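Local coordinates for thioredoxin family protein (Streptococcus pneumoniae, PDB 2YP6), which probably acts as a surface-exposed lipoprotein thiol-disulfide oxidoreductase of the thioredoxin fold, serving resistance to extracellular oxidative stress, at residues 142-146 and 147-151; 136-139 and 140-143; 92-95 and 96-99. One frame throughout, in Å; residues are numbered along the deposited sequence.

Contact 1: 142-146 and 147-151; sequences TTFQA and YQIRS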
ATOM      1  N   THR A 142       7.409   9.484   7.409  1.00 21.10           N
ATOM      2  CA  THR A 142       8.289   8.570   8.129  1.00 20.96           C
ATOM      3  C   THR A 142       8.109   7.106   7.743  1.00 18.81           C
ATOM      4  O   THR A 142       9.011   6.299   7.929  1.00 18.81           O
ATOM      5  CB  THR A 142       8.140   8.721   9.645  1.00 22.33           C
ATOM      6  OG1 THR A 142       6.766   8.638  10.007  1.00 27.74           O
ATOM      7  CG2 THR A 142       8.699  10.042  10.075  1.00 27.35           C
ATOM      8  N   THR A 143       6.945   6.764   7.212  1.00 17.24           N
ATOM      9  CA  THR A 143       6.734   5.424   6.702  1.00 15.44           C
ATOM     10  C   THR A 143       7.422   5.264   5.346  1.00 18.23           C
ATOM     11  O   THR A 143       8.092   4.272   5.108  1.00 14.45           O
ATOM     12  CB  THR A 143       5.244   5.090   6.559  1.00 14.26           C
ATOM     13  OG1 THR A 143       4.542   5.492   7.726  1.00 18.68           O
ATOM     14  CG2 THR A 143       5.040   3.586   6.337  1.00 13.27           C
ATOM     15  N   PHE A 144       7.280   6.244   4.460  1.00 18.59           N
ATOM     16  CA  PHE A 144       8.073   6.253   3.232  1.00 15.59           C
ATOM     17  C   PHE A 144       9.570   6.160   3.548  1.00 16.86           C
ATOM     18  O   PHE A 144      10.309   5.489   2.850  1.00 16.70           O
ATOM     19  CB  PHE A 144       7.839   7.529   2.418  1.00 16.58           C
ATOM     20  CG  PHE A 144       6.664   7.447   1.455  1.00 15.51           C
ATOM     21  CD1 PHE A 144       5.364   7.573   1.911  1.00 14.95           C
ATOM     22  CD2 PHE A 144       6.878   7.285   0.090  1.00 18.24           C
ATOM     23  CE1 PHE A 144       4.278   7.523   1.026  1.00 14.29           C
ATOM     24  CE2 PHE A 144       5.800   7.248  -0.807  1.00 17.74           C
ATOM     25  CZ  PHE A 144       4.498   7.367  -0.338  1.00 14.54           C
ATOM     26  N   GLN A 145      10.016   6.896   4.561  1.00 18.43           N
ATOM     27  CA  GLN A 145      11.415   6.851   4.947  1.00 20.01           C
ATOM     28  C   GLN A 145      11.777   5.474   5.499  1.00 19.20           C
ATOM     29  O   GLN A 145      12.812   4.905   5.139  1.00 21.10           O
ATOM     30  CB  GLN A 145      11.716   7.924   5.994  1.00 22.13           C
ATOM     31  CG  GLN A 145      13.174   8.032   6.359  1.00 43.05           C
ATOM     32  CD  GLN A 145      13.451   9.203   7.297  1.00 52.70           C
ATOM     33  OE1 GLN A 145      12.544   9.962   7.655  1.00 57.97           O
ATOM     34  NE2 GLN A 145      14.706   9.352   7.697  1.00 48.17           N
ATOM     35  N   ALA A 146      10.937   4.949   6.384  1.00 18.24           N
ATOM     36  CA  ALA A 146      11.219   3.667   7.006  1.00 17.76           C
ATOM     37  C   ALA A 146      11.352   2.557   5.967  1.00 21.42           C
ATOM     38  O   ALA A 146      12.169   1.646   6.131  1.00 18.11           O
ATOM     39  CB  ALA A 146      10.140   3.307   8.004  1.00 20.42           C
ATOM     40  N   TYR A 147      10.526   2.605   4.923  1.00 20.19           N
ATOM     41  CA  TYR A 147      10.540   1.571   3.895  1.00 16.29           C
ATOM     42  C   TYR A 147      11.513   1.905   2.740  1.00 17.06           C
ATOM     43  O   TYR A 147      11.545   1.217   1.700  1.00 17.20           O
ATOM     44  CB  TYR A 147       9.098   1.304   3.385  1.00 13.93           C
ATOM     45  CG  TYR A 147       8.282   0.435   4.324  1.00 11.67           C
ATOM     46  CD1 TYR A 147       7.782   0.923   5.512  1.00 13.45           C
ATOM     47  CD2 TYR A 147       8.038  -0.905   4.022  1.00 12.00           C
ATOM     48  CE1 TYR A 147       7.077   0.106   6.374  1.00 13.42           C
ATOM     49  CE2 TYR A 147       7.321  -1.703   4.869  1.00 13.02           C
ATOM     50  CZ  TYR A 147       6.866  -1.205   6.055  1.00 12.18           C
ATOM     51  OH  TYR A 147       6.144  -2.021   6.884  1.00 14.27           O
ATOM     52  N   GLN A 148      12.300   2.959   2.927  1.00 16.69           N
ATOM     53  CA  GLN A 148      13.338   3.353   1.968  1.00 20.22           C
ATOM     54  C   GLN A 148      12.830   3.455   0.537  1.00 25.41           C
ATOM     55  O   GLN A 148      13.438   2.948  -0.416  1.00 21.51           O
ATOM     56  CB  GLN A 148      14.506   2.380   2.060  1.00 21.87           C
ATOM     57  CG  GLN A 148      15.125   2.350   3.462  1.00 27.50           C
ATOM     58  CD  GLN A 148      16.426   1.576   3.510  1.00 43.77           C
ATOM     59  OE1 GLN A 148      16.572   0.643   4.293  1.00 46.99           O
ATOM     60  NE2 GLN A 148      17.381   1.965   2.677  1.00 53.87           N
ATOM     61  N   ILE A 149      11.724   4.157   0.375  1.00 16.97           N
ATOM     62  CA  ILE A 149      11.142   4.291  -0.938  1.00 17.99           C
ATOM     63  C   ILE A 149      12.073   5.134  -1.818  1.00 23.02           C
ATOM     64  O   ILE A 149      12.532   6.189  -1.397  1.00 29.66           O
ATOM     65  CB  ILE A 149       9.741   4.888  -0.839  1.00 16.93           C
ATOM     66  CG1 ILE A 149       8.852   3.969   0.013  1.00 15.40           C
ATOM     67  CG2 ILE A 149       9.140   5.112  -2.234  1.00 22.36           C
ATOM     68  CD1 ILE A 149       8.768   2.524  -0.495  1.00 14.70           C
ATOM     69  N   ARG A 150      12.390   4.632  -3.009  1.00 31.48           N
ATOM     70  CA  ARG A 150      13.242   5.365  -3.963  1.00 36.33           C
ATOM     71  C   ARG A 150      12.432   5.753  -5.206  1.00 35.89           C
ATOM     72  O   ARG A 150      12.704   6.771  -5.846  1.00 37.28           O
ATOM     73  CB  ARG A 150      14.449   4.505  -4.377  1.00 40.82           C
ATOM     74  CG  ARG A 150      14.036   3.172  -5.036  1.00 40.24           C
ATOM     75  CD  ARG A 150      15.154   2.480  -5.857  1.00 50.39           C
ATOM     76  NE  ARG A 150      16.149   1.821  -5.009  1.00 56.27           N
ATOM     77  CZ  ARG A 150      16.849   0.734  -5.345  1.00 60.85           C
ATOM     78  NH1 ARG A 150      16.684   0.139  -6.523  1.00 58.65           N
ATOM     79  NH2 ARG A 150      17.723   0.239  -4.476  1.00 58.42           N
ATOM     80  N   SER A 151      11.438   4.929  -5.544  1.00 24.52           N
ATOM     81  CA  SER A 151      10.597   5.171  -6.709  1.00 27.47           C
ATOM     82  C   SER A 151       9.191   4.676  -6.425  1.00 18.44           C
ATOM     83  O   SER A 151       8.973   3.869  -5.503  1.00 16.58           O
ATOM     84  CB  SER A 151      11.148   4.417  -7.907  1.00 30.66           C
ATOM     85  OG  SER A 151      11.430   3.094  -7.504  1.00 36.27           O
TER

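Contact 2: 136-139 and 140-143; sequences LYDT and KATT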
ATOM      1  N   LEU A 136      -3.662   5.172   3.430  1.00 12.13           N
ATOM      2  CA  LEU A 136      -3.125   5.649   4.687  1.00 10.90           C
ATOM      3  C   LEU A 136      -2.302   6.910   4.441  1.00 11.27           C
ATOM      4  O   LEU A 136      -1.588   7.013   3.443  1.00 13.04           O
ATOM      5  CB  LEU A 136      -2.251   4.579   5.314  1.00 10.74           C
ATOM      6  CG  LEU A 136      -2.921   3.215   5.540  1.00 11.83           C
ATOM      7  CD1 LEU A 136      -1.976   2.357   6.344  1.00 12.43           C
ATOM      8  CD2 LEU A 136      -4.287   3.333   6.211  1.00 12.30           C
ATOM      9  N   TYR A 137      -2.392   7.841   5.382  1.00 13.73           N
ATOM     10  CA  TYR A 137      -1.778   9.158   5.245  1.00 12.21           C
ATOM     11  C   TYR A 137      -0.480   9.220   6.018  1.00 12.37           C
ATOM     12  O   TYR A 137      -0.482   9.367   7.235  1.00 15.10           O
ATOM     13  CB  TYR A 137      -2.706  10.205   5.817  1.00 13.43           C
ATOM     14  CG  TYR A 137      -3.912  10.555   4.971  1.00 14.91           C
ATOM     15  CD1 TYR A 137      -4.059  10.070   3.682  1.00 15.47           C
ATOM     16  CD2 TYR A 137      -4.881  11.408   5.461  1.00 22.76           C
ATOM     17  CE1 TYR A 137      -5.175  10.413   2.902  1.00 21.87           C
ATOM     18  CE2 TYR A 137      -5.983  11.769   4.692  1.00 29.48           C
ATOM     19  CZ  TYR A 137      -6.122  11.273   3.414  1.00 28.90           C
ATOM     20  OH  TYR A 137      -7.228  11.625   2.665  1.00 28.77           O
ATOM     21  N   ASP A 138       0.629   9.173   5.298  1.00 11.85           N
ATOM     22  CA  ASP A 138       1.952   9.310   5.892  1.00 12.22           C
ATOM     23  C   ASP A 138       2.284  10.806   6.016  1.00 17.16           C
ATOM     24  O   ASP A 138       3.111  11.337   5.289  1.00 14.97           O
ATOM     25  CB  ASP A 138       2.982   8.605   5.024  1.00 12.61           C
ATOM     26  CG  ASP A 138       4.277   8.349   5.754  1.00 18.04           C
ATOM     27  OD1 ASP A 138       4.234   8.244   6.995  1.00 24.56           O
ATOM     28  OD2 ASP A 138       5.320   8.240   5.086  1.00 15.72           O
ATOM     29  N   THR A 139       1.648  11.462   6.969  1.00 15.15           N
ATOM     30  CA  THR A 139       1.728  12.923   7.108  1.00 15.30           C
ATOM     31  C   THR A 139       3.082  13.452   7.574  1.00 16.06           C
ATOM     32  O   THR A 139       3.321  14.663   7.552  1.00 17.16           O
ATOM     33  CB  THR A 139       0.666  13.425   8.084  1.00 16.43           C
ATOM     34  OG1 THR A 139       0.820  12.718   9.332  1.00 18.46           O
ATOM     35  CG2 THR A 139      -0.713  13.218   7.507  1.00 17.88           C
ATOM     36  N   LYS A 140       3.972  12.547   7.970  1.00 16.82           N
ATOM     37  CA  LYS A 140       5.313  12.922   8.403  1.00 21.30           C
ATOM     38  C   LYS A 140       6.381  12.359   7.495  1.00 20.58           C
ATOM     39  O   LYS A 140       7.561  12.597   7.722  1.00 26.17           O
ATOM     40  CB  LYS A 140       5.568  12.412   9.821  1.00 18.57           C
ATOM     41  CG  LYS A 140       4.709  13.017  10.894  1.00 27.89           C
ATOM     42  CD  LYS A 140       4.810  12.205  12.171  1.00 33.94           C
ATOM     43  CE  LYS A 140       3.692  12.542  13.151  1.00 41.12           C
ATOM     44  NZ  LYS A 140       3.757  11.724  14.400  1.00 48.25           N
ATOM     45  N   ALA A 141       5.955  11.616   6.471  1.00 16.10           N
ATOM     46  CA  ALA A 141       6.828  10.922   5.532  1.00 15.96           C
ATOM     47  C   ALA A 141       7.702   9.855   6.167  1.00 14.38           C
ATOM     48  O   ALA A 141       8.622   9.335   5.513  1.00 17.73           O
ATOM     49  CB  ALA A 141       7.681  11.910   4.757  1.00 20.16           C
ATOM     50  N   THR A 142       7.409   9.484   7.409  1.00 21.10           N
ATOM     51  CA  THR A 142       8.289   8.570   8.129  1.00 20.96           C
ATOM     52  C   THR A 142       8.109   7.106   7.743  1.00 18.81           C
ATOM     53  O   THR A 142       9.011   6.299   7.929  1.00 18.81           O
ATOM     54  CB  THR A 142       8.140   8.721   9.645  1.00 22.33           C
ATOM     55  OG1 THR A 142       6.766   8.638  10.007  1.00 27.74           O
ATOM     56  CG2 THR A 142       8.699  10.042  10.075  1.00 27.35           C
ATOM     57  N   THR A 143       6.945   6.764   7.212  1.00 17.24           N
ATOM     58  CA  THR A 143       6.734   5.424   6.702  1.00 15.44           C
ATOM     59  C   THR A 143       7.422   5.264   5.346  1.00 18.23           C
ATOM     60  O   THR A 143       8.092   4.272   5.108  1.00 14.45           O
ATOM     61  CB  THR A 143       5.244   5.090   6.559  1.00 14.26           C
ATOM     62  OG1 THR A 143       4.542   5.492   7.726  1.00 18.68           O
ATOM     63  CG2 THR A 143       5.040   3.586   6.337  1.00 13.27           C
TER
HETATM   64  O   HOH W   1       3.697   9.773   9.057  1.00 23.25           O

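Contact 3: 92-95 and 96-99; sequences MELA and AKPD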
ATOM      1  N   MET A  92      -8.062  -2.460  -7.337  1.00 14.28           N
ATOM      2  CA  MET A  92      -9.486  -2.669  -7.025  1.00 14.50           C
ATOM      3  C   MET A  92      -9.994  -4.036  -7.442  1.00 16.55           C
ATOM      4  O   MET A  92     -10.767  -4.650  -6.691  1.00 15.20           O
ATOM      5  CB  MET A  92     -10.361  -1.559  -7.596  1.00 15.44           C
ATOM      6  CG  MET A  92     -10.023  -0.208  -6.984  1.00 14.85           C
ATOM      7  SD  MET A  92     -10.825   1.155  -7.825  1.00 15.43           S
ATOM      8  CE  MET A  92     -12.525   0.648  -7.772  1.00 16.30           C
ATOM      9  N   GLU A  93      -9.589  -4.526  -8.623  1.00 15.53           N
ATOM     10  CA  GLU A  93      -9.897  -5.912  -8.999  1.00 16.92           C
ATOM     11  C   GLU A  93      -9.464  -6.907  -7.929  1.00 18.79           C
ATOM     12  O   GLU A  93     -10.197  -7.859  -7.580  1.00 17.69           O
ATOM     13  CB  GLU A  93      -9.187  -6.326 -10.295  1.00 18.35           C
ATOM     14  CG  GLU A  93      -9.822  -5.833 -11.565  1.00 17.96           C
ATOM     15  CD  GLU A  93      -9.015  -6.180 -12.802  1.00 18.74           C
ATOM     16  OE1 GLU A  93      -7.769  -6.076 -12.802  1.00 26.89           O
ATOM     17  OE2 GLU A  93      -9.636  -6.545 -13.797  1.00 23.28           O
ATOM     18  N   LEU A  94      -8.241  -6.728  -7.459  1.00 17.42           N
ATOM     19  CA  LEU A  94      -7.690  -7.619  -6.456  1.00 15.53           C
ATOM     20  C   LEU A  94      -8.484  -7.514  -5.166  1.00 14.88           C
ATOM     21  O   LEU A  94      -8.814  -8.541  -4.551  1.00 18.24           O
ATOM     22  CB  LEU A  94      -6.217  -7.298  -6.223  1.00 16.12           C
ATOM     23  CG  LEU A  94      -5.390  -8.349  -5.492  1.00 19.82           C
ATOM     24  CD1 LEU A  94      -5.399  -9.653  -6.269  1.00 21.18           C
ATOM     25  CD2 LEU A  94      -3.996  -7.845  -5.312  1.00 16.53           C
ATOM     26  N   ALA A  95      -8.825  -6.296  -4.763  1.00 14.18           N
ATOM     27  CA  ALA A  95      -9.556  -6.104  -3.511  1.00 16.81           C
ATOM     28  C   ALA A  95     -10.934  -6.760  -3.550  1.00 19.05           C
ATOM     29  O   ALA A  95     -11.443  -7.214  -2.526  1.00 18.69           O
ATOM     30  CB  ALA A  95      -9.671  -4.647  -3.171  1.00 15.86           C
ATOM     31  N   ALA A  96     -11.503  -6.872  -4.744  1.00 17.76           N
ATOM     32  CA  ALA A  96     -12.835  -7.420  -4.916  1.00 19.44           C
ATOM     33  C   ALA A  96     -12.864  -8.943  -4.832  1.00 20.89           C
ATOM     34  O   ALA A  96     -13.934  -9.525  -4.714  1.00 21.77           O
ATOM     35  CB  ALA A  96     -13.412  -6.974  -6.265  1.00 20.81           C
ATOM     36  N   LYS A  97     -11.707  -9.591  -4.935  1.00 20.13           N
ATOM     37  CA  LYS A  97     -11.653 -11.051  -4.904  1.00 19.97           C
ATOM     38  C   LYS A  97     -11.947 -11.530  -3.480  1.00 20.62           C
ATOM     39  O   LYS A  97     -11.405 -10.989  -2.518  1.00 19.67           O
ATOM     40  CB  LYS A  97     -10.276 -11.578  -5.320  1.00 25.84           C
ATOM     41  CG  LYS A  97      -9.783 -11.141  -6.691  1.00 26.43           C
ATOM     42  CD  LYS A  97      -9.592 -12.288  -7.634  1.00 42.06           C
ATOM     43  CE  LYS A  97      -9.111 -11.803  -8.989  1.00 47.52           C
ATOM     44  NZ  LYS A  97      -7.635 -11.901  -9.115  1.00 46.68           N
ATOM     45  N   PRO A  98     -12.806 -12.535  -3.344  1.00 24.61           N
ATOM     46  CA  PRO A  98     -13.155 -13.062  -2.022  1.00 25.82           C
ATOM     47  C   PRO A  98     -12.099 -14.028  -1.500  1.00 26.75           C
ATOM     48  O   PRO A  98     -11.294 -14.539  -2.278  1.00 31.34           O
ATOM     49  CB  PRO A  98     -14.450 -13.825  -2.302  1.00 27.54           C
ATOM     50  CG  PRO A  98     -14.251 -14.362  -3.674  1.00 27.12           C
ATOM     51  CD  PRO A  98     -13.508 -13.258  -4.422  1.00 23.91           C
ATOM     52  N   ASP A  99     -12.101 -14.262  -0.194  1.00 30.72           N
ATOM     53  CA  ASP A  99     -11.265 -15.303   0.403  1.00 39.56           C
ATOM     54  C   ASP A  99      -9.772 -15.149   0.088  1.00 34.23           C
ATOM     55  O   ASP A  99      -9.090 -16.109  -0.238  1.00 37.85           O
ATOM     56  CB  ASP A  99     -11.757 -16.683  -0.030  1.00 48.37           C
ATOM     57  CG  ASP A  99     -13.222 -16.923   0.343  1.00 58.61           C
ATOM     58  OD1 ASP A  99     -13.631 -16.527   1.464  1.00 52.06           O
ATOM     59  OD2 ASP A  99     -13.968 -17.481  -0.500  1.00 65.95           O
TER

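Contact 1: 142-146 and 147-151
Ile149 and Phe144 meet twice where helix 142-146 ends, once through the backbone and once through their side chains. Their backbone bond is the outer of the two that make up a Schellman motif: it runs from Ile149 N back to Phe144 O, 3.1 Å long and almost straight at the hydrogen (178°). Inside it, Gln148 N donates to Gln145 O at 3.0 Å. Gln148 is the C-prime residue: its positive phi (51°) reverses the chain so that both amides can turn back to carbonyls of the helix. Just before this, the regular i to i+4 bond persists, from Tyr147 N to Thr143 O at 3.0 Å. The carbonyls of Thr143, Phe144 and Gln145 are thus all satisfied by backbone amides of 147-149.

An apolar residue suits the position after C-prime, where it folds back on the helix in the hydrophobic contact that goes with the motif. Ile149 CB lies 3.8 Å from CD2 of the Phe144 ring, which it approaches obliquely, and both side chains also pack on Phe76 of strand 71-76. The first torsion of Tyr147 (chi1 -79°) sets CG beside its own backbone N, which lays the ring alongside Thr143 with Tyr147 CD1 3.9 Å from Thr143 CG2. Thr143 O sits at the edge of that ring. The polar ends of this pair are satisfied elsewhere: Tyr147 OH is hydrogen-bonded to Pro50 O, and Thr143 OG1 to Asp138 OD1.

The ring of Phe144 also touches the bound 3-cyclohexyl-1-propylphosphocholine, in a pocket shared with Trp80, Gln113 and Gly114. Because backbone amides meet these three carbonyls, capping them calls on no side chain, and Phe144 and Ile149 are left to pack on Phe76 and, for Phe144, on the ligand.

Contact 2: 136-139 and 140-143
Asp138 and Thr143 join the end of strand 135-137 to the start of helix 142-146, across a type I beta turn running from Asp138 to Ala141. The aspartate's OD1 accepts two bonds from Thr143. Thr143 N reaches Asp138 OD1 on the syn side at 3.1 Å, 19° out of the carboxylate plane, and Thr143 OG1 donates to the same Asp138 OD1 at 2.9 Å from above the plane, on the same face. A weak bond also links Thr143 N to Asp138 OD2. Threonine suits this place because its hydroxyl and amide can reach one oxygen together; aspartate suits because its second oxygen can accept from Phe144 N as well as weakly from Thr143 N. A carboxylate at this helix start probably also benefits from the helix dipole.

A water completes this first shell, donating to Asp138 OD1 at 2.6 Å and accepting from Lys140 N at 3.0 Å.

Further out, Asp138 is the centre of an inverse gamma turn, and its backbone is hydrogen-bonded to Ile108 of strand 102-108. With CG anti to the backbone N (chi1 -163°), its carboxylate reaches forward to the helix. Ala141, at the N-cap position, has a methyl that cannot accept a helix amide; the carboxylate three residues earlier receives Thr143 N and Phe144 N instead. The turn itself is closed by Ala141 N donating to Asp138 O at 3.1 Å.

Contact 3: 92-95 and 96-99
Ala96 meets the carbonyls of the preceding turn of helix 88-96 through its backbone and its methyl group. Ala96 N donates to Met92 O at 3.0 Å, the regular helical bond, although the angle at the hydrogen is only 136°. A weak second bond runs to Glu93 O, so the amide is shared between two successive carbonyls as the helix nears its end. The methyl sits close against the same two oxygens, with Ala96 CB 3.5 Å from Met92 O and a similar distance from Glu93 O.

Lys97 follows, and here the bonding shortens: Lys97 N reaches back three residues to Leu94 O at 3.1 Å. Its backbone is extended, so the chain leaves the helix at this point. With CG beside the backbone N (chi1 -57°), the first part of the side chain folds back along the helix end, and Lys97 CG comes within 3.4 Å of Glu93 O. Further bends at chi2 and chi4 carry the chain past Leu94, whose CD1 is 4.3 Å from Lys97 NZ. Lysine suits this spot because its methylenes can lie against the helix while its charge travels on: NZ forms a salt bridge with Glu178. Glu93 carries the opposite charge too, but Glu93 OE1 remains 6.9 Å from Lys97 NZ.

Pro98, lacking an amide hydrogen, cannot prolong the helical bonding, and the chain goes on through Asp99 to strand 102-108.

On its inner side the helix end rests on that strand, where Leu94 touches Phe102 and Ala95 touches Ile104. Leu94 and Glu93 also meet Asn174 of helix 174-182, and the Lys97-Glu178 salt bridge ties the residue just after helix 88-96 to the same helix 174-182.

In the fold
Contacts 1 and 2 lie at the two ends of helix 142-146 and share Thr142 and Thr143; they touch where Phe144 N probably bonds to Asp138 OD2. Contact 3 lies across the chain's centre, about 26 Å from contact 1 between centres. Both contacts 1 and 2 are partly buried, but their chemistry differs: a carboxylate receives the amides at the helix start, whereas main-chain amides and aromatic packing finish its end. Contact 3 is a surface contact that also ends a helix, without the Schellman pair of bonds, and its lysine turns to a neighbouring helix for a charged partner. Contact 1 alone includes a residue of the ligand pocket.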